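Local coordinates for N-acetylgalactosaminyltransferase 7 (Homo sapiens, PDB 6IWR), which belongs to a family of glycosyltransferases in which a GT-A type domain is joined to a ricin-type beta-trefoil lectin domain, at residues A[554-568]-A[577-591]. Sequence-based numbering, arbitrary orientation.
Sequences LHRFTHIPSGKCLDR and ISNCDSSKTTQKWEM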
loop_
_atom_site.group_PDB
_atom_site.type_symbol
_atom_site.label_atom_id
_atom_site.label_comp_id
_atom_site.label_asym_id
_atom_site.label_seq_id
_atom_site.Cartn_x
_atom_site.Cartn_y
_atom_site.Cartn_z
ATOM N N LEU A 554 -17.490 34.041 -1.691
ATOM C CA LEU A 554 -17.695 33.607 -3.075
ATOM C C LEU A 554 -17.838 32.091 -3.243
ATOM O O LEU A 554 -18.173 31.648 -4.351
ATOM C CB LEU A 554 -16.526 34.080 -3.942
ATOM C CG LEU A 554 -16.748 34.854 -5.237
ATOM C CD1 LEU A 554 -15.742 34.477 -6.310
ATOM C CD2 LEU A 554 -18.192 34.693 -5.717
ATOM N N HIS A 555 -17.556 31.282 -2.211
ATOM C CA HIS A 555 -17.584 29.825 -2.352
ATOM C C HIS A 555 -16.716 29.367 -3.521
ATOM O O HIS A 555 -17.086 28.457 -4.253
ATOM C CB HIS A 555 -19.020 29.320 -2.541
ATOM C CG HIS A 555 -19.962 29.711 -1.442
ATOM N ND1 HIS A 555 -19.816 29.272 -0.143
ATOM C CD2 HIS A 555 -21.067 30.495 -1.445
ATOM C CE1 HIS A 555 -20.783 29.767 0.608
ATOM N NE2 HIS A 555 -21.560 30.509 -0.160
ATOM N N ARG A 556 -15.566 30.002 -3.746
ATOM C CA ARG A 556 -14.776 29.732 -4.936
ATOM C C ARG A 556 -13.325 29.393 -4.598
ATOM O O ARG A 556 -12.688 30.049 -3.766
ATOM C CB ARG A 556 -14.816 30.904 -5.907
ATOM C CG ARG A 556 -13.959 30.627 -7.109
ATOM C CD ARG A 556 -13.785 31.830 -7.935
ATOM N NE ARG A 556 -15.062 32.205 -8.507
ATOM C CZ ARG A 556 -15.277 33.343 -9.151
ATOM N NH1 ARG A 556 -14.284 34.226 -9.292
ATOM N NH2 ARG A 556 -16.484 33.598 -9.641
ATOM N N PHE A 557 -12.832 28.344 -5.239
ATOM C CA PHE A 557 -11.433 27.975 -5.298
ATOM C C PHE A 557 -10.966 28.234 -6.718
ATOM O O PHE A 557 -11.480 27.625 -7.663
ATOM C CB PHE A 557 -11.225 26.493 -4.963
ATOM C CG PHE A 557 -11.220 26.197 -3.502
ATOM C CD1 PHE A 557 -10.075 26.379 -2.753
ATOM C CD2 PHE A 557 -12.365 25.748 -2.868
ATOM C CE1 PHE A 557 -10.074 26.119 -1.399
ATOM C CE2 PHE A 557 -12.360 25.477 -1.510
ATOM C CZ PHE A 557 -11.213 25.664 -0.782
ATOM N N THR A 558 -10.006 29.127 -6.879
ATOM C CA THR A 558 -9.568 29.485 -8.210
ATOM C C THR A 558 -8.092 29.143 -8.377
ATOM O O THR A 558 -7.290 29.343 -7.458
ATOM C CB THR A 558 -9.880 30.961 -8.505
ATOM O OG1 THR A 558 -8.775 31.550 -9.195
ATOM C CG2 THR A 558 -10.191 31.725 -7.241
ATOM N N HIS A 559 -7.771 28.543 -9.525
ATOM C CA HIS A 559 -6.405 28.192 -9.904
ATOM C C HIS A 559 -5.713 29.417 -10.471
ATOM O O HIS A 559 -6.206 30.032 -11.416
ATOM C CB HIS A 559 -6.416 27.083 -10.950
ATOM C CG HIS A 559 -5.068 26.506 -11.256
ATOM N ND1 HIS A 559 -4.536 26.487 -12.530
ATOM C CD2 HIS A 559 -4.166 25.882 -10.463
ATOM C CE1 HIS A 559 -3.359 25.887 -12.504
ATOM N NE2 HIS A 559 -3.112 25.507 -11.263
ATOM N N ILE A 560 -4.568 29.769 -9.912
ATOM C CA ILE A 560 -4.019 31.088 -10.201
ATOM C C ILE A 560 -3.331 31.138 -11.562
ATOM O O ILE A 560 -3.541 32.097 -12.314
ATOM C CB ILE A 560 -3.047 31.537 -9.105
ATOM C CG1 ILE A 560 -3.770 31.650 -7.758
ATOM C CG2 ILE A 560 -2.445 32.848 -9.510
ATOM C CD1 ILE A 560 -2.863 32.009 -6.635
ATOM N N PRO A 561 -2.466 30.181 -11.903
ATOM C CA PRO A 561 -1.805 30.248 -13.223
ATOM C C PRO A 561 -2.798 30.338 -14.369
ATOM O O PRO A 561 -2.821 31.341 -15.091
ATOM C CB PRO A 561 -0.961 28.963 -13.271
ATOM C CG PRO A 561 -1.140 28.298 -11.945
ATOM C CD PRO A 561 -1.814 29.228 -11.000
ATOM N N SER A 562 -3.649 29.335 -14.543
ATOM C CA SER A 562 -4.789 29.506 -15.435
ATOM C C SER A 562 -5.748 30.485 -14.777
ATOM O O SER A 562 -5.488 31.033 -13.707
ATOM C CB SER A 562 -5.496 28.183 -15.729
ATOM O OG SER A 562 -6.230 27.653 -14.633
ATOM N N GLY A 563 -6.923 30.690 -15.341
ATOM C CA GLY A 563 -7.879 31.481 -14.609
ATOM C C GLY A 563 -8.926 30.633 -13.906
ATOM O O GLY A 563 -9.831 31.173 -13.318
ATOM N N LYS A 564 -8.774 29.298 -13.973
ATOM C CA LYS A 564 -9.908 28.381 -13.878
ATOM C C LYS A 564 -10.364 28.138 -12.438
ATOM O O LYS A 564 -9.617 28.338 -11.471
ATOM C CB LYS A 564 -9.554 27.061 -14.572
ATOM C CG LYS A 564 -9.346 27.231 -16.094
ATOM C CD LYS A 564 -8.909 25.930 -16.731
ATOM C CE LYS A 564 -8.800 25.997 -18.220
ATOM N NZ LYS A 564 -8.220 24.721 -18.716
ATOM N N CYS A 565 -11.628 27.729 -12.313
ATOM C CA CYS A 565 -12.321 27.457 -11.058
ATOM C C CYS A 565 -12.304 25.957 -10.724
ATOM O O CYS A 565 -12.365 25.097 -11.604
ATOM C CB CYS A 565 -13.771 27.949 -11.147
ATOM S SG CYS A 565 -14.076 29.675 -10.807
ATOM N N LEU A 566 -12.164 25.637 -9.442
ATOM C CA LEU A 566 -12.362 24.251 -9.050
ATOM C C LEU A 566 -13.789 23.843 -9.425
ATOM O O LEU A 566 -14.738 24.596 -9.199
ATOM C CB LEU A 566 -12.082 24.077 -7.550
ATOM C CG LEU A 566 -11.792 22.632 -7.105
ATOM C CD1 LEU A 566 -10.732 22.008 -8.004
ATOM C CD2 LEU A 566 -11.368 22.519 -5.658
ATOM N N ASP A 567 -13.949 22.681 -10.054
ATOM C CA ASP A 567 -15.264 22.230 -10.518
ATOM C C ASP A 567 -15.409 20.758 -10.166
ATOM O O ASP A 567 -14.431 20.080 -9.843
ATOM C CB ASP A 567 -15.457 22.433 -12.046
ATOM C CG ASP A 567 -16.947 22.602 -12.481
ATOM O OD1 ASP A 567 -17.901 22.310 -11.704
ATOM O OD2 ASP A 567 -17.146 23.053 -13.642
ATOM N N ARG A 568 -16.634 20.260 -10.228
ATOM C CA ARG A 568 -16.942 18.873 -9.911
ATOM C C ARG A 568 -18.063 18.327 -10.784
ATOM O O ARG A 568 -18.838 19.091 -11.315
ATOM C CB ARG A 568 -17.313 18.739 -8.435
ATOM C CG ARG A 568 -18.748 19.085 -8.122
ATOM C CD ARG A 568 -18.941 19.326 -6.654
ATOM N NE ARG A 568 -20.206 19.978 -6.408
ATOM C CZ ARG A 568 -20.325 21.221 -5.987
ATOM N NH1 ARG A 568 -19.256 21.946 -5.765
ATOM N NH2 ARG A 568 -21.516 21.737 -5.792
ATOM N N ILE A 577 -10.726 21.265 -12.864
ATOM C CA ILE A 577 -10.812 22.719 -13.003
ATOM C C ILE A 577 -11.296 23.049 -14.411
ATOM O O ILE A 577 -10.818 22.477 -15.393
ATOM C CB ILE A 577 -9.474 23.432 -12.714
ATOM C CG1 ILE A 577 -8.372 22.935 -13.642
ATOM C CG2 ILE A 577 -9.051 23.265 -11.284
ATOM C CD1 ILE A 577 -7.102 23.741 -13.525
ATOM N N SER A 578 -12.245 23.970 -14.508
ATOM C CA SER A 578 -12.791 24.402 -15.783
ATOM C C SER A 578 -12.942 25.920 -15.751
ATOM O O SER A 578 -12.703 26.550 -14.722
ATOM C CB SER A 578 -14.118 23.712 -16.059
ATOM O OG SER A 578 -14.918 23.802 -14.909
ATOM N N ASN A 579 -13.323 26.518 -16.888
ATOM C CA ASN A 579 -13.404 27.977 -17.000
ATOM C C ASN A 579 -14.470 28.533 -16.067
ATOM O O ASN A 579 -15.596 28.036 -16.044
ATOM C CB ASN A 579 -13.717 28.375 -18.440
ATOM C CG ASN A 579 -12.520 28.264 -19.331
ATOM O OD1 ASN A 579 -11.578 29.029 -19.204
ATOM N ND2 ASN A 579 -12.538 27.307 -20.237
ATOM N N CYS A 580 -14.135 29.571 -15.305
ATOM C CA CYS A 580 -15.068 30.024 -14.277
ATOM C C CYS A 580 -16.389 30.415 -14.907
ATOM O O CYS A 580 -16.427 31.156 -15.893
ATOM C CB CYS A 580 -14.507 31.199 -13.465
ATOM S SG CYS A 580 -13.185 30.793 -12.272
ATOM N N ASP A 581 -17.470 29.907 -14.330
ATOM C CA ASP A 581 -18.830 30.228 -14.733
ATOM C C ASP A 581 -19.683 30.390 -13.477
ATOM O O ASP A 581 -19.821 29.451 -12.686
ATOM C CB ASP A 581 -19.393 29.134 -15.639
ATOM C CG ASP A 581 -20.801 29.434 -16.107
ATOM O OD1 ASP A 581 -21.492 30.296 -15.509
ATOM O OD2 ASP A 581 -21.205 28.806 -17.098
ATOM N N SER A 582 -20.254 31.582 -13.292
ATOM C CA SER A 582 -20.983 31.884 -12.065
ATOM C C SER A 582 -22.313 31.169 -11.960
ATOM O O SER A 582 -22.891 31.118 -10.866
ATOM C CB SER A 582 -21.251 33.379 -11.946
ATOM O OG SER A 582 -20.204 34.091 -12.573
ATOM N N SER A 583 -22.832 30.662 -13.068
ATOM C CA SER A 583 -24.102 29.954 -13.013
ATOM C C SER A 583 -23.919 28.558 -12.432
ATOM O O SER A 583 -24.832 28.011 -11.807
ATOM C CB SER A 583 -24.699 29.883 -14.409
ATOM O OG SER A 583 -23.662 29.609 -15.339
ATOM N N LYS A 584 -22.739 27.974 -12.627
ATOM C CA LYS A 584 -22.499 26.584 -12.271
ATOM C C LYS A 584 -22.359 26.411 -10.765
ATOM O O LYS A 584 -21.414 26.943 -10.174
ATOM C CB LYS A 584 -21.237 26.076 -12.960
ATOM C CG LYS A 584 -21.237 26.160 -14.449
ATOM C CD LYS A 584 -20.226 25.174 -14.979
ATOM C CE LYS A 584 -20.510 24.833 -16.420
ATOM N NZ LYS A 584 -21.967 25.062 -16.707
ATOM N N THR A 585 -23.283 25.696 -10.119
ATOM C CA THR A 585 -23.058 25.446 -8.702
ATOM C C THR A 585 -21.981 24.415 -8.480
ATOM O O THR A 585 -21.448 24.316 -7.370
ATOM C CB THR A 585 -24.304 24.947 -7.987
ATOM O OG1 THR A 585 -24.888 23.891 -8.756
ATOM C CG2 THR A 585 -25.285 26.077 -7.776
ATOM N N THR A 586 -21.694 23.613 -9.493
ATOM C CA THR A 586 -20.579 22.693 -9.422
ATOM C C THR A 586 -19.256 23.392 -9.170
ATOM O O THR A 586 -18.248 22.717 -8.935
ATOM C CB THR A 586 -20.501 21.904 -10.713
ATOM O OG1 THR A 586 -20.872 22.748 -11.805
ATOM C CG2 THR A 586 -21.442 20.734 -10.628
ATOM N N GLN A 587 -19.220 24.716 -9.254
ATOM C CA GLN A 587 -18.021 25.470 -8.944
ATOM C C GLN A 587 -18.128 26.188 -7.614
ATOM O O GLN A 587 -17.338 27.090 -7.359
ATOM C CB GLN A 587 -17.713 26.460 -10.061
ATOM C CG GLN A 587 -17.167 25.809 -11.295
ATOM C CD GLN A 587 -17.028 26.779 -12.441
ATOM O OE1 GLN A 587 -16.752 26.383 -13.574
ATOM N NE2 GLN A 587 -17.236 28.060 -12.158
ATOM N N LYS A 588 -19.070 25.805 -6.763
ATOM C CA LYS A 588 -19.270 26.455 -5.477
ATOM C C LYS A 588 -18.927 25.468 -4.377
ATOM O O LYS A 588 -19.419 24.333 -4.383
ATOM C CB LYS A 588 -20.705 26.975 -5.332
ATOM C CG LYS A 588 -20.826 28.445 -5.748
ATOM C CD LYS A 588 -22.145 28.840 -6.394
ATOM C CE LYS A 588 -21.857 29.609 -7.696
ATOM N NZ LYS A 588 -22.834 30.687 -8.011
ATOM N N TRP A 589 -18.055 25.894 -3.457
ATOM C CA TRP A 589 -17.467 25.023 -2.449
ATOM C C TRP A 589 -17.457 25.735 -1.111
ATOM O O TRP A 589 -17.336 26.959 -1.060
ATOM C CB TRP A 589 -16.020 24.656 -2.765
ATOM C CG TRP A 589 -15.834 24.033 -4.065
ATOM C CD1 TRP A 589 -15.609 24.659 -5.254
ATOM C CD2 TRP A 589 -15.832 22.632 -4.336
ATOM N NE1 TRP A 589 -15.478 23.729 -6.265
ATOM C CE2 TRP A 589 -15.615 22.477 -5.723
ATOM C CE3 TRP A 589 -16.003 21.492 -3.542
ATOM C CZ2 TRP A 589 -15.569 21.239 -6.325
ATOM C CZ3 TRP A 589 -15.944 20.262 -4.144
ATOM C CH2 TRP A 589 -15.733 20.144 -5.521
ATOM N N GLU A 590 -17.552 24.961 -0.028
ATOM C CA GLU A 590 -17.289 25.449 1.316
ATOM C C GLU A 590 -16.092 24.720 1.913
ATOM O O GLU A 590 -15.784 23.574 1.558
ATOM C CB GLU A 590 -18.497 25.284 2.256
ATOM C CG GLU A 590 -19.678 24.486 1.765
ATOM C CD GLU A 590 -20.829 24.493 2.774
ATOM O OE1 GLU A 590 -20.657 25.099 3.837
ATOM O OE2 GLU A 590 -21.907 23.911 2.515
ATOM N N MET A 591 -15.408 25.389 2.840
ATOM C CA MET A 591 -14.372 24.736 3.633
ATOM C C MET A 591 -14.760 24.845 5.099
ATOM O O MET A 591 -14.690 25.921 5.699
ATOM C CB MET A 591 -12.987 25.326 3.382
ATOM C CG MET A 591 -11.823 24.436 3.864
ATOM S SD MET A 591 -10.225 25.120 3.336
ATOM C CE MET A 591 -9.205 23.676 3.089
#
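The carbonyl oxygen L566 O is held by two groups of 577-591: the indole nitrogen W589 NE1 donates to it over 3.1 Å in a nearly straight bond, and Q587 CA approaches to 3.4 Å as a CH···O donor. The indole N-H arrives from above the carbonyl plane, 79° out of it, while the oxygen lies close to the plane of the ring. Tryptophan suits this place because it satisfies a buried carbonyl and still offers two broad, electron-rich faces, one for an aliphatic side chain and one for a cation. L566 CD2 packs on one face near the rim; on the opposite face R568 makes a cation-pi contact, CZ lying 4.7 Å from the centroid of the six-membered ring. With its CG between the backbone N and carbonyl carbon (chi1 82°), R568 runs extended across the indole, its guanidinium 80° from the ring plane. Arginine fits here because its long chain carries the cation over the ring and lets NH1 reach K588 O at 2.8 Å, while NE pairs with E570. F557 turns its edge toward the indole in an offset T-shaped stack, and F557 also stacks with Y550. Backbone W589 N also bonds to H555 O (2.9 Å). C565 and S578 form an antiparallel hydrogen-bonded pair, and S578 OG, a small hydroxyl donor suited to facing a carboxylate, donates to the anti lone pair of D567 OD2 (2.7 Å). The disulfide C565 SG–C580 SG (2.0 Å) ties the hairpin 565-568/575-578 to the loop that follows it. C565-L566-D567 and Q587-K588-W589, the latter matching the QxW signature, are characteristic of the ricin-type beta-trefoil, where the tryptophan packs into the hydrophobic core.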